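Local coordinates for ornithine carbamoyltransferase (Campylobacter jejuni subsp. jejuni, PDB 3TPF), which catalyses the reversible transfer of the carbamoyl group from carbamoyl phosphate to L-ornithine, giving L-citrulline and phosphate in arginine biosynthesis, at the interface of chains A and B. Numbering follows the deposited sequence. Chains: chain A/B, Ornithine carbamoyltransferase.

Contact 1: the interface of chains A and B. Residues chain A 38, 65-66, 68, 88, 91; chain B 48, 51-52, 55-56.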
loop_
_atom_site.group_PDB
_atom_site.type_symbol
_atom_site.label_atom_id
_atom_site.label_comp_id
_atom_site.label_asym_id
_atom_site.label_seq_id
_atom_site.Cartn_x
_atom_site.Cartn_y
_atom_site.Cartn_z
ATOM N N THR A 38 3.600 1.885 16.124
ATOM C CA THR A 38 2.894 1.667 14.848
ATOM C C THR A 38 1.758 2.583 14.680
ATOM O O THR A 38 1.066 2.912 15.670
ATOM C CB THR A 38 2.366 0.233 14.696
ATOM O OG1 THR A 38 1.507 -0.091 15.806
ATOM C CG2 THR A 38 3.527 -0.708 14.722
ATOM N N ALA A 65 4.192 2.570 9.523
ATOM C CA ALA A 65 2.804 2.973 9.188
ATOM C C ALA A 65 2.107 1.853 8.448
ATOM O O ALA A 65 2.756 1.056 7.797
ATOM C CB ALA A 65 2.753 4.240 8.358
ATOM N N LEU A 66 0.808 1.758 8.630
ATOM C CA LEU A 66 0.020 0.853 7.851
ATOM C C LEU A 66 -0.988 1.633 7.164
ATOM O O LEU A 66 -1.805 2.278 7.761
ATOM C CB LEU A 66 -0.687 -0.165 8.721
ATOM C CG LEU A 66 0.147 -1.281 9.349
ATOM C CD1 LEU A 66 0.699 -0.819 10.663
ATOM C CD2 LEU A 66 -0.685 -2.497 9.597
ATOM N N LEU A 68 -4.213 1.687 5.357
ATOM C CA LEU A 68 -5.424 0.939 4.961
ATOM C C LEU A 68 -6.273 1.849 4.099
ATOM O O LEU A 68 -6.808 2.813 4.581
ATOM C CB LEU A 68 -6.198 0.432 6.179
ATOM C CG LEU A 68 -5.251 -0.032 7.304
ATOM C CD1 LEU A 68 -5.973 -0.325 8.596
ATOM C CD2 LEU A 68 -4.408 -1.233 6.901
ATOM N N ILE A 88 -8.535 -3.146 15.252
ATOM C CA ILE A 88 -7.396 -2.290 14.834
ATOM C C ILE A 88 -6.813 -1.494 15.991
ATOM O O ILE A 88 -5.580 -1.491 16.232
ATOM C CB ILE A 88 -7.741 -1.303 13.765
ATOM C CG1 ILE A 88 -8.044 -2.013 12.459
ATOM C CG2 ILE A 88 -6.522 -0.449 13.627
ATOM C CD1 ILE A 88 -8.740 -1.146 11.491
HETATM N N MSE A 91 -4.311 -3.389 18.158
HETATM C CA MSE A 91 -3.033 -3.916 17.596
HETATM C C MSE A 91 -1.967 -2.904 17.249
HETATM O O MSE A 91 -0.815 -3.267 17.034
HETATM C CB MSE A 91 -3.366 -4.619 16.313
HETATM C CG MSE A 91 -4.340 -5.688 16.734
HETATM SE SE MSE A 91 -4.768 -6.872 15.249
HETATM C CE MSE A 91 -3.405 -8.289 15.559
ATOM N N THR B 48 -8.781 -6.772 5.451
ATOM C CA THR B 48 -8.001 -5.890 6.281
ATOM C C THR B 48 -7.541 -6.644 7.548
ATOM O O THR B 48 -6.361 -6.613 7.923
ATOM C CB THR B 48 -8.772 -4.567 6.624
ATOM O OG1 THR B 48 -9.115 -3.833 5.420
ATOM C CG2 THR B 48 -7.965 -3.665 7.479
ATOM N N ARG B 51 -4.506 -8.905 6.626
ATOM C CA ARG B 51 -3.414 -8.081 6.274
ATOM C C ARG B 51 -2.696 -7.507 7.517
ATOM O O ARG B 51 -1.499 -7.498 7.593
ATOM C CB ARG B 51 -3.905 -6.936 5.460
ATOM C CG ARG B 51 -2.802 -6.186 4.749
ATOM C CD ARG B 51 -3.179 -4.733 4.515
ATOM N NE ARG B 51 -2.031 -3.884 4.699
ATOM C CZ ARG B 51 -1.977 -2.658 4.257
ATOM N NH1 ARG B 51 -3.032 -2.168 3.608
ATOM N NH2 ARG B 51 -0.872 -1.904 4.486
HETATM N N MSE B 52 -3.454 -7.014 8.468
HETATM C CA MSE B 52 -2.899 -6.488 9.678
HETATM C C MSE B 52 -2.023 -7.529 10.376
HETATM O O MSE B 52 -0.871 -7.261 10.770
HETATM C CB MSE B 52 -4.103 -6.162 10.583
HETATM C CG MSE B 52 -3.884 -5.143 11.703
HETATM SE SE MSE B 52 -4.483 -3.376 11.085
HETATM C CE MSE B 52 -6.135 -3.555 10.018
ATOM N N GLU B 55 1.117 -8.249 8.215
ATOM C CA GLU B 55 1.978 -7.137 8.087
ATOM C C GLU B 55 2.720 -6.917 9.421
ATOM O O GLU B 55 3.925 -6.653 9.459
ATOM C CB GLU B 55 1.235 -5.917 7.611
ATOM C CG GLU B 55 2.196 -4.785 7.275
ATOM C CD GLU B 55 1.643 -3.691 6.342
ATOM O OE1 GLU B 55 0.539 -3.958 5.678
ATOM O OE2 GLU B 55 2.372 -2.609 6.260
ATOM N N LEU B 56 1.958 -6.943 10.497
ATOM C CA LEU B 56 2.535 -6.700 11.772
ATOM C C LEU B 56 3.373 -7.899 12.198
ATOM O O LEU B 56 4.400 -7.744 12.897
ATOM C CB LEU B 56 1.485 -6.381 12.806
ATOM C CG LEU B 56 0.770 -5.037 12.792
ATOM C CD1 LEU B 56 -0.204 -5.158 13.962
ATOM C CD2 LEU B 56 1.558 -3.771 13.087
HETATM O O HOH W 1 4.353 -1.450 8.396
#
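Helix 48-60 of chain B, which begins at the Ser-Thr-Arg-Thr-Arg carbamoyl phosphate signature of the carbamoyltransferases, lies against strand 64-68 and the end of helix 81-91 of chain A. Selenomethionine B:Met52 is the central side chain. Its CG stands anti to the backbone N (chi1 -158°), and bends at chi2 and chi3 turn the tip so that the methyl CE faces two chain A groups: CE lies 3.5 Å from A:Ile88 CG1 and 3.5 Å from A:Leu68 CD1. Both aliphatic chains cross B:Met52 at about a right angle, and A:Ile88 CG1 also comes near the selenium. Lower on the same side chain, B:Met52 CG touches the selenium of A:Met91, SE, at 4.0 Å.

One turn on, the two methyls of B:Leu56 divide their contacts. CD2 meets A:Leu66 CD1 at 3.9 Å, with the leucines crossed nearly perpendicular, and also touches A:Thr38 CG2; CD1 packs on A:Met91 CB.

On the strand side, A:Leu68 splits likewise: its CD2 sits over one face of the B:Arg51 guanidinium, toward the rim, 3.9 Å from CZ. That guanidinium is held by B:Glu55, whose carboxylate OE1 accepts from both NE and NH2 of B:Arg51, 2.8 Å each, with the acceptor only 4° out of the guanidinium plane. This side-on grip fixes the rotation of the flat face offered to leucine. B:Glu55 runs antiparallel past A:Leu66, and its other oxygen, OE2, reaches the backbone O of A:Ala65 through a water; no direct polar bond crosses this patch.

Contact 2: the interface of chains A and B. Residues chain A 80, 82-83, 86-87; chain B 262, 266, 275-276, 279, 283.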
loop_
_atom_site.group_PDB
_atom_site.type_symbol
_atom_site.label_atom_id
_atom_site.label_comp_id
_atom_site.label_asym_id
_atom_site.label_seq_id
_atom_site.Cartn_x
_atom_site.Cartn_y
_atom_site.Cartn_z
ATOM N N PRO A 80 -19.782 -3.213 11.617
ATOM C CA PRO A 80 -19.862 -1.988 12.393
ATOM C C PRO A 80 -18.533 -1.449 12.901
ATOM O O PRO A 80 -17.552 -2.150 13.006
ATOM C CB PRO A 80 -20.751 -2.366 13.562
ATOM C CG PRO A 80 -20.861 -3.824 13.564
ATOM C CD PRO A 80 -20.597 -4.288 12.194
ATOM N N LYS A 82 -17.498 -0.133 15.732
ATOM C CA LYS A 82 -17.018 -0.557 17.066
ATOM C C LYS A 82 -16.220 -1.843 16.960
ATOM O O LYS A 82 -15.242 -2.074 17.687
ATOM C CB LYS A 82 -18.144 -0.661 18.098
ATOM C CG LYS A 82 -19.342 -1.513 17.764
ATOM C CD LYS A 82 -20.263 -1.581 18.981
ATOM C CE LYS A 82 -21.632 -2.222 18.711
ATOM N NZ LYS A 82 -22.154 -2.990 19.887
ATOM N N ASP A 83 -16.641 -2.709 16.056
ATOM C CA ASP A 83 -15.895 -3.983 15.838
ATOM C C ASP A 83 -14.549 -3.723 15.249
ATOM O O ASP A 83 -13.554 -4.308 15.625
ATOM C CB ASP A 83 -16.652 -4.849 14.889
ATOM C CG ASP A 83 -17.862 -5.456 15.508
ATOM O OD1 ASP A 83 -18.036 -5.286 16.712
ATOM O OD2 ASP A 83 -18.622 -6.121 14.792
ATOM N N ARG A 86 -12.288 -2.233 17.746
ATOM C CA ARG A 86 -11.857 -3.126 18.820
ATOM C C ARG A 86 -10.857 -4.156 18.328
ATOM O O ARG A 86 -10.215 -4.804 19.140
ATOM C CB ARG A 86 -13.026 -3.860 19.468
ATOM C CG ARG A 86 -13.788 -3.027 20.472
ATOM C CD ARG A 86 -14.938 -3.787 21.058
ATOM N NE ARG A 86 -16.073 -3.902 20.132
ATOM C CZ ARG A 86 -17.260 -4.372 20.504
ATOM N NH1 ARG A 86 -17.463 -4.785 21.754
ATOM N NH2 ARG A 86 -18.229 -4.488 19.638
ATOM N N VAL A 87 -10.703 -4.289 17.023
ATOM C CA VAL A 87 -9.524 -5.028 16.445
ATOM C C VAL A 87 -8.343 -4.129 16.137
ATOM O O VAL A 87 -7.310 -4.240 16.779
ATOM C CB VAL A 87 -9.818 -5.774 15.159
ATOM C CG1 VAL A 87 -8.533 -6.356 14.638
ATOM C CG2 VAL A 87 -10.883 -6.853 15.419
ATOM N N LEU B 262 -15.023 -13.590 12.456
ATOM C CA LEU B 262 -15.383 -12.185 12.123
ATOM C C LEU B 262 -15.262 -11.974 10.637
ATOM O O LEU B 262 -14.591 -12.731 9.968
ATOM C CB LEU B 262 -14.482 -11.124 12.817
ATOM C CG LEU B 262 -14.498 -10.961 14.332
ATOM C CD1 LEU B 262 -13.665 -9.735 14.771
ATOM C CD2 LEU B 262 -15.957 -10.786 14.810
ATOM N N ARG B 266 -24.810 -9.798 13.438
ATOM C CA ARG B 266 -25.722 -9.812 14.547
ATOM C C ARG B 266 -27.069 -10.005 14.001
ATOM O O ARG B 266 -27.476 -9.329 13.076
ATOM C CB ARG B 266 -25.662 -8.487 15.318
ATOM C CG ARG B 266 -24.356 -8.271 16.068
ATOM C CD ARG B 266 -24.068 -6.826 16.375
ATOM N NE ARG B 266 -22.680 -6.585 16.040
ATOM C CZ ARG B 266 -21.739 -6.239 16.887
ATOM N NH1 ARG B 266 -21.984 -6.090 18.165
ATOM N NH2 ARG B 266 -20.510 -6.036 16.457
ATOM N N PHE B 275 -23.068 -12.161 21.439
ATOM C CA PHE B 275 -21.826 -11.730 20.815
ATOM C C PHE B 275 -21.109 -10.771 21.730
ATOM O O PHE B 275 -19.961 -10.984 22.087
ATOM C CB PHE B 275 -22.096 -11.037 19.496
ATOM C CG PHE B 275 -20.861 -10.562 18.791
ATOM C CD1 PHE B 275 -20.421 -9.285 18.948
ATOM C CD2 PHE B 275 -20.143 -11.403 17.962
ATOM C CE1 PHE B 275 -19.258 -8.834 18.301
ATOM C CE2 PHE B 275 -18.953 -10.973 17.336
ATOM C CZ PHE B 275 -18.517 -9.677 17.498
ATOM N N GLU B 276 -21.824 -9.749 22.148
ATOM C CA GLU B 276 -21.257 -8.797 23.100
ATOM C C GLU B 276 -20.906 -9.441 24.459
ATOM O O GLU B 276 -19.894 -9.093 25.104
ATOM C CB GLU B 276 -22.135 -7.596 23.295
ATOM C CG GLU B 276 -22.118 -6.632 22.103
ATOM C CD GLU B 276 -20.740 -6.010 21.863
ATOM O OE1 GLU B 276 -19.935 -5.863 22.841
ATOM O OE2 GLU B 276 -20.475 -5.610 20.706
ATOM N N ALA B 279 -17.507 -10.469 23.909
ATOM C CA ALA B 279 -16.573 -9.582 23.244
ATOM C C ALA B 279 -15.104 -9.847 23.687
ATOM O O ALA B 279 -14.254 -10.010 22.839
ATOM C CB ALA B 279 -16.953 -8.134 23.426
ATOM N N PHE B 283 -12.574 -10.822 20.644
ATOM C CA PHE B 283 -11.633 -9.855 20.120
ATOM C C PHE B 283 -10.210 -10.208 20.481
ATOM O O PHE B 283 -9.316 -9.719 19.836
ATOM C CB PHE B 283 -11.974 -8.372 20.516
ATOM C CG PHE B 283 -13.207 -7.853 19.848
ATOM C CD1 PHE B 283 -13.255 -7.694 18.490
ATOM C CD2 PHE B 283 -14.353 -7.623 20.571
ATOM C CE1 PHE B 283 -14.415 -7.290 17.835
ATOM C CE2 PHE B 283 -15.511 -7.181 19.942
ATOM C CZ PHE B 283 -15.538 -7.007 18.565
#
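A:Arg86 and B:Glu276 form the most regular salt bridge here, an end-on pair with guanidinium and carboxylate planes 5° apart. A:Arg86 NH1 donates to B:Glu276 OE1 at 2.9 Å and NH2 to OE2 at 2.7 Å; both bonds are nearly straight and use the syn lone pairs. The aromatic ring of B:Phe283 backs the same arginine: its CE2 lies over the centre of one guanidinium face, 3.4 Å from A:Arg86 CZ, with the planes inclined by 35°. Nearer the backbone, A:Arg86 CB sits over the ring face, 3.8 Å from its centroid, so the bent arginine (chi3 -76°) arches across the phenyl group.

The second ion pair meets tip to tip. B:Arg266 NH2 approaches the A:Asp83 carboxylate between its oxygens, 2.5 Å from OD2 and 2.6 Å from OD1, with carboxylate and guanidinium nearly coplanar. At 2.7 Å resolution the shortness of these distances carries no weight.

B:Glu276 OE2 gathers further donors: A:Lys82 NZ reaches it across the interface from above the carboxylate plane at 3.2 Å, and B:Arg266 NH1 of its own chain takes the anti lone pair in plane. Such a concentration of positive groups should favour the ionised carboxylate. Around this shell, within chain A, A:Arg86 NE donates to A:Lys82 O from above the carbonyl plane, and NH2 to A:Asp83 OD1, which ties the arginine to its own helix. On the chain B side, B:Phe275 CD1 lies over the rim of the B:Arg266 guanidinium. A:Val87 CG2 extends the apolar border, touching B:Phe283 and, tip to tip, B:Leu262, a predicted carbamoyl phosphate residue. The network thus joins neighbouring subunits of the trimer and fastens helix 81-91 beside a segment of the adjacent active site.

The C-alpha centres of contact 1 and contact 2 lie about 17 Å apart, and helix 81-91 of chain A runs through both: its first two turns serve contact 2, and its last turn, with strands 38-43 and 64-68, serves contact 1. Chain B answers with separate elements, helix 48-60 from the carbamoyl phosphate domain for contact 1 and helices 272-277 and 279-302 with the loop around B:Leu262 and B:Arg266 for contact 2. One subunit therefore meets its neighbour through an apolar patch and a charged one. The A-B interface as a whole is not an exact two-fold, as expected for the cyclic trimers that pair into the hexamer.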